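Local coordinates for protein chlorella virus DNA ligase-adenylate (Chlorella virus, PDB 1FVI) that probably seals nicks in duplex DNA as an ATP-dependent ligase, and is captured here as the enzyme-adenylate carrying covalently bound AMP, at residues 90-95 with 129-134; 32-37 with 54-59; 191-196 with 267-272; 230-235 with 253-258. The protein carries 1 engineered substitution. All coordinates share one frame; numbering follows the deposited sequence.

Contact 1 of 4, residues 90-95 with 129-134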
# COMPACT_ATOMS: atom_id res chain seq x y z
N ALA A 90 9.01 -16.03 -11.34
CA ALA A 90 9.29 -14.69 -10.83
C ALA A 90 8.76 -14.55 -9.43
O ALA A 90 7.74 -15.15 -9.06
CB ALA A 90 8.66 -13.62 -11.73
N LYS A 91 9.46 -13.74 -8.65
CA LYS A 91 9.09 -13.47 -7.27
C LYS A 91 7.89 -12.52 -7.25
O LYS A 91 7.70 -11.71 -8.17
CB LYS A 91 10.27 -12.85 -6.54
CG LYS A 91 11.51 -13.74 -6.50
CD LYS A 91 12.69 -12.96 -5.95
CE LYS A 91 13.89 -13.85 -5.66
NZ LYS A 91 13.74 -14.58 -4.37
N PHE A 92 7.04 -12.66 -6.24
CA PHE A 92 5.87 -11.81 -6.07
C PHE A 92 5.51 -11.77 -4.59
O PHE A 92 6.04 -12.52 -3.77
CB PHE A 92 4.68 -12.29 -6.93
CG PHE A 92 4.23 -13.71 -6.63
CD1 PHE A 92 3.24 -13.96 -5.68
CD2 PHE A 92 4.83 -14.80 -7.28
CE1 PHE A 92 2.86 -15.27 -5.36
CE2 PHE A 92 4.46 -16.10 -6.97
CZ PHE A 92 3.47 -16.33 -6.01
N SER A 93 4.62 -10.86 -4.24
CA SER A 93 4.22 -10.72 -2.85
C SER A 93 2.72 -10.87 -2.68
O SER A 93 1.97 -10.86 -3.65
CB SER A 93 4.68 -9.36 -2.33
OG SER A 93 6.09 -9.26 -2.38
N TYR A 94 2.30 -11.06 -1.44
CA TYR A 94 0.89 -11.16 -1.12
C TYR A 94 0.68 -10.45 0.20
O TYR A 94 1.20 -10.88 1.24
CB TYR A 94 0.43 -12.62 -1.02
CG TYR A 94 -1.03 -12.74 -0.67
CD1 TYR A 94 -2.02 -12.62 -1.65
CD2 TYR A 94 -1.43 -12.98 0.65
CE1 TYR A 94 -3.38 -12.75 -1.33
CE2 TYR A 94 -2.79 -13.12 0.98
CZ TYR A 94 -3.74 -13.00 -0.01
OH TYR A 94 -5.06 -13.19 0.32
N TYR A 95 0.02 -9.30 0.13
CA TYR A 95 -0.28 -8.51 1.31
C TYR A 95 -1.57 -9.11 1.89
O TYR A 95 -2.65 -8.98 1.29
CB TYR A 95 -0.51 -7.04 0.94
CG TYR A 95 0.73 -6.32 0.44
CD1 TYR A 95 1.03 -6.27 -0.93
CD2 TYR A 95 1.58 -5.64 1.32
CE1 TYR A 95 2.15 -5.57 -1.40
CE2 TYR A 95 2.69 -4.93 0.86
CZ TYR A 95 2.97 -4.90 -0.51
OH TYR A 95 4.05 -4.19 -0.98
N ALA A 129 10.65 -18.61 -0.53
CA ALA A 129 11.63 -18.10 -1.48
C ALA A 129 11.04 -17.17 -2.54
O ALA A 129 11.41 -15.99 -2.63
CB ALA A 129 12.36 -19.27 -2.14
N GLN A 130 10.12 -17.70 -3.34
CA GLN A 130 9.49 -16.94 -4.41
C GLN A 130 8.35 -16.01 -3.97
O GLN A 130 8.21 -14.91 -4.50
CB GLN A 130 8.98 -17.91 -5.48
CG GLN A 130 8.35 -17.24 -6.67
CD GLN A 130 7.77 -18.23 -7.64
OE1 GLN A 130 7.85 -19.44 -7.42
NE2 GLN A 130 7.17 -17.73 -8.70
N VAL A 131 7.52 -16.48 -3.04
CA VAL A 131 6.36 -15.74 -2.53
C VAL A 131 6.61 -15.01 -1.20
O VAL A 131 6.92 -15.63 -0.18
CB VAL A 131 5.14 -16.67 -2.29
CG1 VAL A 131 3.88 -15.86 -2.13
CG2 VAL A 131 5.00 -17.66 -3.42
N LYS A 132 6.42 -13.70 -1.20
CA LYS A 132 6.63 -12.92 0.01
C LYS A 132 5.28 -12.65 0.68
O LYS A 132 4.45 -11.91 0.15
CB LYS A 132 7.33 -11.60 -0.34
CG LYS A 132 7.75 -10.76 0.84
CD LYS A 132 8.19 -9.40 0.35
CE LYS A 132 8.64 -8.50 1.48
NZ LYS A 132 9.08 -7.18 0.94
N ILE A 133 5.02 -13.32 1.80
CA ILE A 133 3.77 -13.14 2.53
C ILE A 133 3.96 -11.96 3.46
O ILE A 133 4.81 -12.00 4.37
CB ILE A 133 3.38 -14.39 3.37
CG1 ILE A 133 3.21 -15.61 2.46
CG2 ILE A 133 2.08 -14.12 4.15
CD1 ILE A 133 2.17 -15.46 1.44
N ILE A 134 3.19 -10.91 3.22
CA ILE A 134 3.27 -9.70 4.04
C ILE A 134 2.01 -9.45 4.84
O ILE A 134 0.98 -9.08 4.29
CB ILE A 134 3.58 -8.46 3.17
CG1 ILE A 134 4.90 -8.66 2.40
CG2 ILE A 134 3.66 -7.23 4.05
CD1 ILE A 134 5.20 -7.56 1.42
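Lys132 O is held by one hydrogen bond and one CA-H...O contact: the Tyr94 N-H comes in nearly along its C=O axis, with N 2.8 Å from O, and the Ser93 CA-H approaches beside it, CA lying 3.2 Å from the same oxygen. Tyr94 O then takes the Ile134 N-H, which is almost straight at 173°. Phe92 meets Gln130 O through its N-H and Lys132 N through its carbonyl, completing the alternating parallel pattern of a beta-alpha-beta unit in which helix 108-121 makes the crossover. Just before the first bridge, Phe92 with Val131, Gln130 takes over. Its extended chain, CG anti to the backbone N, lifts NE2 to 2.7 Å from Ala90 O, above that carbonyl's plane, and leaves NE2 at the edge of the Phe92 ring. The ring, in the crowded position between N and C (chi1 59°), lies alongside Val131, whose CG2 is 3.3 Å from CZ. Helix 49-58 covers this face of Phe92, Tyr94, Val131 and Ile133. On the other face, Ile134 CD1 makes a CH-pi contact, 4.1 Å from the centroid of the Tyr95 ring, and Tyr95 also touches Ile27 of the AMP pocket. The chemistry is thus split, with main-chain amides paired between the strands, a largely apolar face under the helix, and a mixed face where Lys132 NZ and Glu70 form a salt bridge and Tyr95 turns to the AMP pocket.

Contact 2 of 4, residues 32-37 with 54-59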
# COMPACT_ATOMS: atom_id res chain seq x y z
N SER A 32 -7.26 -10.93 -3.95
CA SER A 32 -7.31 -12.38 -3.95
C SER A 32 -7.70 -12.97 -2.60
O SER A 32 -7.17 -12.59 -1.55
CB SER A 32 -5.96 -12.97 -4.39
OG SER A 32 -6.15 -14.21 -5.03
N VAL A 33 -8.67 -13.87 -2.65
CA VAL A 33 -9.15 -14.53 -1.46
C VAL A 33 -8.90 -16.03 -1.58
O VAL A 33 -9.05 -16.62 -2.64
CB VAL A 33 -10.65 -14.29 -1.26
CG1 VAL A 33 -11.15 -15.07 -0.04
CG2 VAL A 33 -10.94 -12.81 -1.10
N LYS A 34 -8.50 -16.61 -0.46
CA LYS A 34 -8.25 -18.05 -0.36
C LYS A 34 -9.53 -18.77 0.04
O LYS A 34 -10.01 -18.66 1.17
CB LYS A 34 -7.15 -18.33 0.67
CG LYS A 34 -7.04 -19.77 1.09
CD LYS A 34 -6.84 -20.68 -0.08
CE LYS A 34 -6.90 -22.13 0.38
NZ LYS A 34 -5.89 -22.45 1.43
N GLN A 35 -10.12 -19.45 -0.93
CA GLN A 35 -11.32 -20.23 -0.71
C GLN A 35 -11.20 -21.47 -1.59
O GLN A 35 -11.57 -21.44 -2.77
CB GLN A 35 -12.56 -19.41 -1.06
CG GLN A 35 -13.84 -20.07 -0.61
CD GLN A 35 -14.85 -19.07 -0.12
OE1 GLN A 35 -15.67 -18.58 -0.89
NE2 GLN A 35 -14.79 -18.75 1.16
N THR A 36 -10.59 -22.51 -1.00
CA THR A 36 -10.31 -23.81 -1.63
C THR A 36 -9.05 -23.63 -2.48
O THR A 36 -8.13 -24.43 -2.44
CB THR A 36 -11.51 -24.32 -2.46
OG1 THR A 36 -12.73 -24.12 -1.73
CG2 THR A 36 -11.36 -25.82 -2.76
N GLN A 37 -9.04 -22.54 -3.25
CA GLN A 37 -7.91 -22.14 -4.10
C GLN A 37 -7.95 -20.60 -4.15
O GLN A 37 -8.87 -19.98 -3.60
CB GLN A 37 -8.05 -22.70 -5.50
CG GLN A 37 -9.27 -22.22 -6.26
CD GLN A 37 -9.33 -22.78 -7.67
OE1 GLN A 37 -10.41 -22.93 -8.25
NE2 GLN A 37 -8.16 -23.08 -8.25
N LEU A 54 0.92 -22.07 -5.10
CA LEU A 54 1.80 -21.60 -4.04
C LEU A 54 1.04 -20.94 -2.89
O LEU A 54 1.19 -21.32 -1.72
CB LEU A 54 2.83 -20.59 -4.60
CG LEU A 54 3.96 -21.06 -5.53
CD1 LEU A 54 4.75 -19.88 -6.08
CD2 LEU A 54 4.88 -22.00 -4.79
N LEU A 55 0.23 -19.94 -3.21
CA LEU A 55 -0.55 -19.25 -2.19
C LEU A 55 -1.56 -20.17 -1.50
O LEU A 55 -1.76 -20.05 -0.29
CB LEU A 55 -1.26 -18.02 -2.77
CG LEU A 55 -0.37 -16.85 -3.21
CD1 LEU A 55 -1.21 -15.81 -3.94
CD2 LEU A 55 0.34 -16.25 -2.01
N THR A 56 -2.19 -21.09 -2.24
CA THR A 56 -3.16 -22.00 -1.62
C THR A 56 -2.47 -22.92 -0.60
O THR A 56 -3.05 -23.27 0.43
CB THR A 56 -3.95 -22.87 -2.64
OG1 THR A 56 -3.05 -23.73 -3.34
CG2 THR A 56 -4.68 -22.00 -3.62
N GLU A 57 -1.22 -23.29 -0.89
CA GLU A 57 -0.44 -24.14 0.01
C GLU A 57 -0.02 -23.34 1.25
O GLU A 57 -0.04 -23.86 2.38
CB GLU A 57 0.82 -24.68 -0.70
CG GLU A 57 0.54 -25.74 -1.77
CD GLU A 57 1.75 -26.10 -2.65
OE1 GLU A 57 2.88 -25.58 -2.41
OE2 GLU A 57 1.58 -26.89 -3.60
N LEU A 58 0.31 -22.06 1.04
CA LEU A 58 0.76 -21.17 2.11
C LEU A 58 -0.32 -20.57 3.00
O LEU A 58 -0.18 -20.54 4.22
CB LEU A 58 1.57 -20.01 1.50
CG LEU A 58 3.10 -19.94 1.64
CD1 LEU A 58 3.74 -21.29 1.52
CD2 LEU A 58 3.62 -19.01 0.58
N LEU A 59 -1.41 -20.11 2.41
CA LEU A 59 -2.45 -19.45 3.18
C LEU A 59 -3.56 -20.32 3.73
O LEU A 59 -3.96 -21.30 3.11
CB LEU A 59 -3.07 -18.33 2.34
CG LEU A 59 -2.20 -17.19 1.82
CD1 LEU A 59 -3.01 -16.41 0.78
CD2 LEU A 59 -1.77 -16.28 2.97
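The C-terminal end of helix 49-58 meets the hairpin formed by strands 30-34 and 38-39, at one margin of a mixed sheet in the adenylation domain. Lys34 does most of the work. Its CG stands anti to the backbone N, and bends at chi2 and chi4 swing the ammonium across to the helix end. There NZ gives one hydrogen bond to Leu59 O at 2.8 Å, from above the carbonyl plane, and a second to Thr56 O at 3.1 Å, on a lone pair in the plane of that carbonyl. Leu59 is the first residue to leave helical angles, so the lysine bridges the final turn and the chain just beyond it; a positive charge here would probably be favoured by the carbonyl-rich end of the helix dipole. The hairpin itself turns at Thr36 in a classic gamma turn, with Gln37 N bonded back to Gln35 O at 2.8 Å and Thr36 at a positive phi of 80°. Against this bend rests the methyl of Thr56: CG2 sits 3.3 Å from Gln37 CA and also touches CB of the same residue. Thr56 OG1 occupies the crowded position between N and C (chi1 63°), from which it bonds to Arg53 O one turn back, and this bond fixes the rotation that presents the methyl to the hairpin. Nearer its backbone, Lys34 CG lies 4.4 Å from Leu59 CB.

Contact 3 of 4, residues 191-196 with 267-272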
# COMPACT_ATOMS: atom_id res chain seq x y z
N ASP A 191 -2.68 16.18 -6.05
CA ASP A 191 -1.62 16.02 -7.04
C ASP A 191 -1.18 17.37 -7.58
O ASP A 191 -2.00 18.19 -8.01
CB ASP A 191 -2.11 15.20 -8.21
CG ASP A 191 -2.22 13.75 -7.89
OD1 ASP A 191 -1.19 13.13 -7.54
OD2 ASP A 191 -3.35 13.23 -7.98
N ALA A 192 0.13 17.57 -7.60
CA ALA A 192 0.70 18.81 -8.11
C ALA A 192 2.04 18.56 -8.79
O ALA A 192 2.61 17.46 -8.72
CB ALA A 192 0.85 19.83 -6.97
N GLU A 193 2.53 19.57 -9.51
CA GLU A 193 3.80 19.47 -10.22
C GLU A 193 4.69 20.63 -9.82
O GLU A 193 4.22 21.73 -9.52
CB GLU A 193 3.58 19.50 -11.74
CG GLU A 193 3.18 18.18 -12.34
CD GLU A 193 2.87 18.30 -13.82
OE1 GLU A 193 3.56 19.07 -14.52
OE2 GLU A 193 1.93 17.62 -14.28
N ALA A 194 5.99 20.38 -9.84
CA ALA A 194 6.97 21.39 -9.49
C ALA A 194 8.23 21.20 -10.32
O ALA A 194 8.53 20.10 -10.79
CB ALA A 194 7.28 21.29 -8.02
N THR A 195 8.93 22.30 -10.58
CA THR A 195 10.15 22.23 -11.35
C THR A 195 11.31 22.11 -10.37
O THR A 195 11.33 22.78 -9.34
CB THR A 195 10.34 23.50 -12.22
OG1 THR A 195 9.32 23.54 -13.23
CG2 THR A 195 11.72 23.51 -12.91
N ILE A 196 12.26 21.21 -10.67
CA ILE A 196 13.42 21.02 -9.81
C ILE A 196 14.41 22.15 -10.07
O ILE A 196 14.67 22.50 -11.23
CB ILE A 196 14.13 19.70 -10.12
CG1 ILE A 196 13.14 18.54 -10.00
CG2 ILE A 196 15.32 19.50 -9.18
CD1 ILE A 196 13.66 17.24 -10.57
N GLY A 267 15.54 21.43 -13.69
CA GLY A 267 14.62 21.97 -14.66
C GLY A 267 13.55 20.95 -15.03
O GLY A 267 12.62 21.27 -15.78
N LYS A 268 13.69 19.71 -14.55
CA LYS A 268 12.69 18.68 -14.81
C LYS A 268 11.46 18.91 -13.92
O LYS A 268 11.57 19.45 -12.81
CB LYS A 268 13.24 17.28 -14.56
CG LYS A 268 14.19 16.79 -15.63
CD LYS A 268 13.54 16.78 -17.01
CE LYS A 268 14.53 16.40 -18.10
NZ LYS A 268 15.72 17.32 -18.17
N MET A 269 10.30 18.53 -14.43
CA MET A 269 9.05 18.67 -13.70
C MET A 269 8.79 17.37 -12.93
O MET A 269 8.83 16.29 -13.51
CB MET A 269 7.92 18.89 -14.70
CG MET A 269 6.68 19.53 -14.12
SD MET A 269 6.89 21.31 -13.92
CE MET A 269 5.84 21.96 -15.24
N VAL A 270 8.54 17.46 -11.63
CA VAL A 270 8.24 16.26 -10.85
C VAL A 270 6.79 16.26 -10.36
O VAL A 270 6.20 17.32 -10.12
CB VAL A 270 9.20 16.09 -9.62
CG1 VAL A 270 10.64 15.97 -10.07
CG2 VAL A 270 9.05 17.24 -8.63
N LYS A 271 6.18 15.07 -10.31
CA LYS A 271 4.82 14.90 -9.80
C LYS A 271 4.94 14.62 -8.29
O LYS A 271 5.78 13.82 -7.88
CB LYS A 271 4.12 13.71 -10.47
CG LYS A 271 4.18 13.71 -12.00
CD LYS A 271 3.19 12.70 -12.61
CE LYS A 271 3.49 11.26 -12.22
NZ LYS A 271 4.76 10.74 -12.81
N PHE A 272 4.14 15.30 -7.48
CA PHE A 272 4.16 15.09 -6.03
C PHE A 272 2.77 15.24 -5.46
O PHE A 272 1.85 15.64 -6.16
CB PHE A 272 5.15 16.04 -5.31
CG PHE A 272 4.71 17.50 -5.27
CD1 PHE A 272 4.30 18.08 -4.07
CD2 PHE A 272 4.73 18.29 -6.43
CE1 PHE A 272 3.90 19.43 -4.01
CE2 PHE A 272 4.34 19.63 -6.38
CZ PHE A 272 3.92 20.20 -5.16
O HOH W 1 1.58 13.35 -8.44
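The Phe272 ring turns one edge to the neighbouring strand: CE2 points in plane at Glu193 C, 3.6 Å away, while the methyls of Ala192 and Ala194 close in, Ala192 CB at 3.5 Å from CE2. Tyr239 packs edge-to-face with the same ring, and Phe244 meets it at an angle. All this belongs to the OB-fold domain, where strand 190-201 runs antiparallel to strand 269-275. The ring edge reaches the neighbouring strand because CG lies in the crowded position between N and C (chi1 70°). The main chains alternate regularly. Ala192 with Phe272 and Ala194 with Val270 are hydrogen-bonded pairs, each giving two N-H...O bonds, and Ile196 N continues the series to Lys268 O. The chain then bends so that Gly267 N, from above the carbonyl plane, bonds to Ile196 O; at this glycine's backbone angles (phi 96°) a beta carbon would collide with the carbonyl oxygen of the residue before. On the face opposite Phe272, Met269 bends at chi2 and chi3 between Glu193 and Thr195, with CG 3.2 Å from Glu193 OE1 and SD 3.4 Å from Thr195 OG1. At the far end a water donates to both Asp191 OD1 and Phe272 O, while Asp191 OD1 also has a salt bridge to Lys273. Beside Val270, the tip of Ile196 crosses at about a right angle, its CD1 pressed to an unusually tight 3.3 Å from Val270 CG1.

Contact 4 of 4, residues 230-235 with 253-258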
# COMPACT_ATOMS: atom_id res chain seq x y z
N ASP A 230 27.83 9.67 -2.42
CA ASP A 230 26.66 10.18 -1.72
C ASP A 230 25.44 10.05 -2.64
O ASP A 230 25.57 9.78 -3.84
CB ASP A 230 26.89 11.65 -1.37
CG ASP A 230 26.08 12.12 -0.17
OD1 ASP A 230 25.10 11.44 0.22
OD2 ASP A 230 26.44 13.17 0.40
N VAL A 231 24.26 10.21 -2.05
CA VAL A 231 23.00 10.14 -2.77
C VAL A 231 22.17 11.37 -2.40
O VAL A 231 22.53 12.12 -1.47
CB VAL A 231 22.20 8.86 -2.42
CG1 VAL A 231 23.05 7.62 -2.71
CG2 VAL A 231 21.77 8.88 -0.95
N MET A 232 21.09 11.60 -3.14
CA MET A 232 20.23 12.75 -2.89
C MET A 232 19.42 12.59 -1.59
O MET A 232 18.91 11.51 -1.29
CB MET A 232 19.33 13.03 -4.10
CG MET A 232 18.29 14.14 -3.89
SD MET A 232 16.72 13.58 -3.14
CE MET A 232 16.02 12.82 -4.56
N GLY A 233 19.38 13.66 -0.80
CA GLY A 233 18.64 13.64 0.44
C GLY A 233 17.30 14.32 0.21
O GLY A 233 16.26 13.83 0.65
N SER A 234 17.34 15.45 -0.49
CA SER A 234 16.12 16.18 -0.80
C SER A 234 16.32 17.00 -2.07
O SER A 234 17.46 17.29 -2.47
CB SER A 234 15.71 17.12 0.34
OG SER A 234 16.53 18.29 0.40
N ILE A 235 15.21 17.29 -2.73
CA ILE A 235 15.22 18.12 -3.92
C ILE A 235 14.39 19.36 -3.59
O ILE A 235 13.39 19.28 -2.87
CB ILE A 235 14.65 17.40 -5.15
CG1 ILE A 235 13.21 16.93 -4.90
CG2 ILE A 235 15.56 16.27 -5.56
CD1 ILE A 235 12.49 16.46 -6.19
N ASP A 253 17.53 3.69 -5.03
CA ASP A 253 17.80 3.75 -6.46
C ASP A 253 17.63 5.18 -6.99
O ASP A 253 18.50 5.72 -7.67
CB ASP A 253 16.80 2.81 -7.17
CG ASP A 253 16.83 2.92 -8.69
OD1 ASP A 253 17.56 2.13 -9.32
OD2 ASP A 253 16.08 3.75 -9.25
N GLN A 254 16.48 5.76 -6.67
CA GLN A 254 16.16 7.11 -7.11
C GLN A 254 17.12 8.13 -6.56
O GLN A 254 17.62 8.97 -7.32
CB GLN A 254 14.73 7.46 -6.71
CG GLN A 254 13.72 6.73 -7.57
CD GLN A 254 12.31 6.90 -7.09
OE1 GLN A 254 12.01 6.64 -5.92
NE2 GLN A 254 11.44 7.31 -7.98
N ARG A 255 17.39 8.04 -5.25
CA ARG A 255 18.32 8.96 -4.59
C ARG A 255 19.72 8.97 -5.21
O ARG A 255 20.36 10.02 -5.33
CB ARG A 255 18.40 8.64 -3.11
CG ARG A 255 17.09 8.76 -2.38
CD ARG A 255 17.31 8.67 -0.87
NE ARG A 255 16.08 8.87 -0.13
CZ ARG A 255 15.67 10.05 0.34
NH1 ARG A 255 16.41 11.13 0.15
NH2 ARG A 255 14.52 10.14 0.99
N ARG A 256 20.20 7.78 -5.61
CA ARG A 256 21.51 7.64 -6.24
C ARG A 256 21.46 8.22 -7.66
O ARG A 256 22.30 9.05 -8.03
CB ARG A 256 21.92 6.17 -6.27
CG ARG A 256 23.21 5.87 -7.03
CD ARG A 256 22.92 5.24 -8.39
NE ARG A 256 22.16 3.99 -8.26
CZ ARG A 256 22.70 2.77 -8.36
NH1 ARG A 256 24.00 2.63 -8.59
NH2 ARG A 256 21.93 1.71 -8.22
N ASP A 257 20.46 7.83 -8.44
CA ASP A 257 20.32 8.34 -9.82
C ASP A 257 20.22 9.86 -9.88
O ASP A 257 20.95 10.50 -10.64
CB ASP A 257 19.14 7.68 -10.53
CG ASP A 257 19.37 6.22 -10.81
OD1 ASP A 257 20.53 5.77 -10.69
OD2 ASP A 257 18.39 5.51 -11.15
N PHE A 258 19.30 10.41 -9.09
CA PHE A 258 19.11 11.86 -9.01
C PHE A 258 20.44 12.56 -8.72
O PHE A 258 20.78 13.52 -9.40
CB PHE A 258 18.08 12.22 -7.92
CG PHE A 258 16.65 12.25 -8.40
CD1 PHE A 258 15.66 11.57 -7.71
CD2 PHE A 258 16.29 13.02 -9.51
CE1 PHE A 258 14.31 11.64 -8.11
CE2 PHE A 258 14.95 13.10 -9.92
CZ PHE A 258 13.96 12.41 -9.22
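Arg255 is the first residue of the helix segment to touch the strand, and it does so with both its carbonyl and its guanidinium. Its carbonyl takes the Met232 N-H, 2.8 Å from N to O and nearly straight at 173°, although the donor stands above the carbonyl plane. Its side chain, extended from CG to NE, runs past Met232 and lays the edge of the guanidinium against the main chain. NH1 spends both of its hydrogens there, on Met232 O at 2.9 Å and on Gly233 O at 2.7 Å, both oxygens lying in the guanidinium plane. NH2 goes on to Gly247 O, so the flat group is fixed in its rotation. Arg256 adds its CA and CB, which rest against Val231 CG1, at 4.0 Å for the CB. One turn after Gln254, whose carbonyl its N-H bonds, Phe258 points its side chain at the strand. Met232, bent at chi2 and chi3, runs alongside it and puts CE 3.4 Å from the ring atom CD1. Gly233 forms a classic beta bulge with Ser234 opposite Thr200. A helix between the third and fourth strands that caps one end of the five-stranded barrel, here at 79° to the short segment of strand 232-235, is typical of the OB fold.

How the contacts relate
From the N terminus, contact 2 closes first, a short loop that brings helix 49-58 back to the hairpin at strand 30-34. Contact 1 follows in series and adds strand 131-135 to strand 92-99 in the same sheet. The two touch: Tyr94 OH probably bonds to Ser32 O, and Leu54 packs on Val131. The chain then leaves the adenylation domain for the OB fold. Contact 3 spans the longest loop, from strand 190-201 to strand 269-275, and contact 4 opens and closes within it, so these two nest and none of the four cross. Val270 packing on Ile235 joins them, while contacts 2 and 3 lie about 42 Å apart, centre to centre.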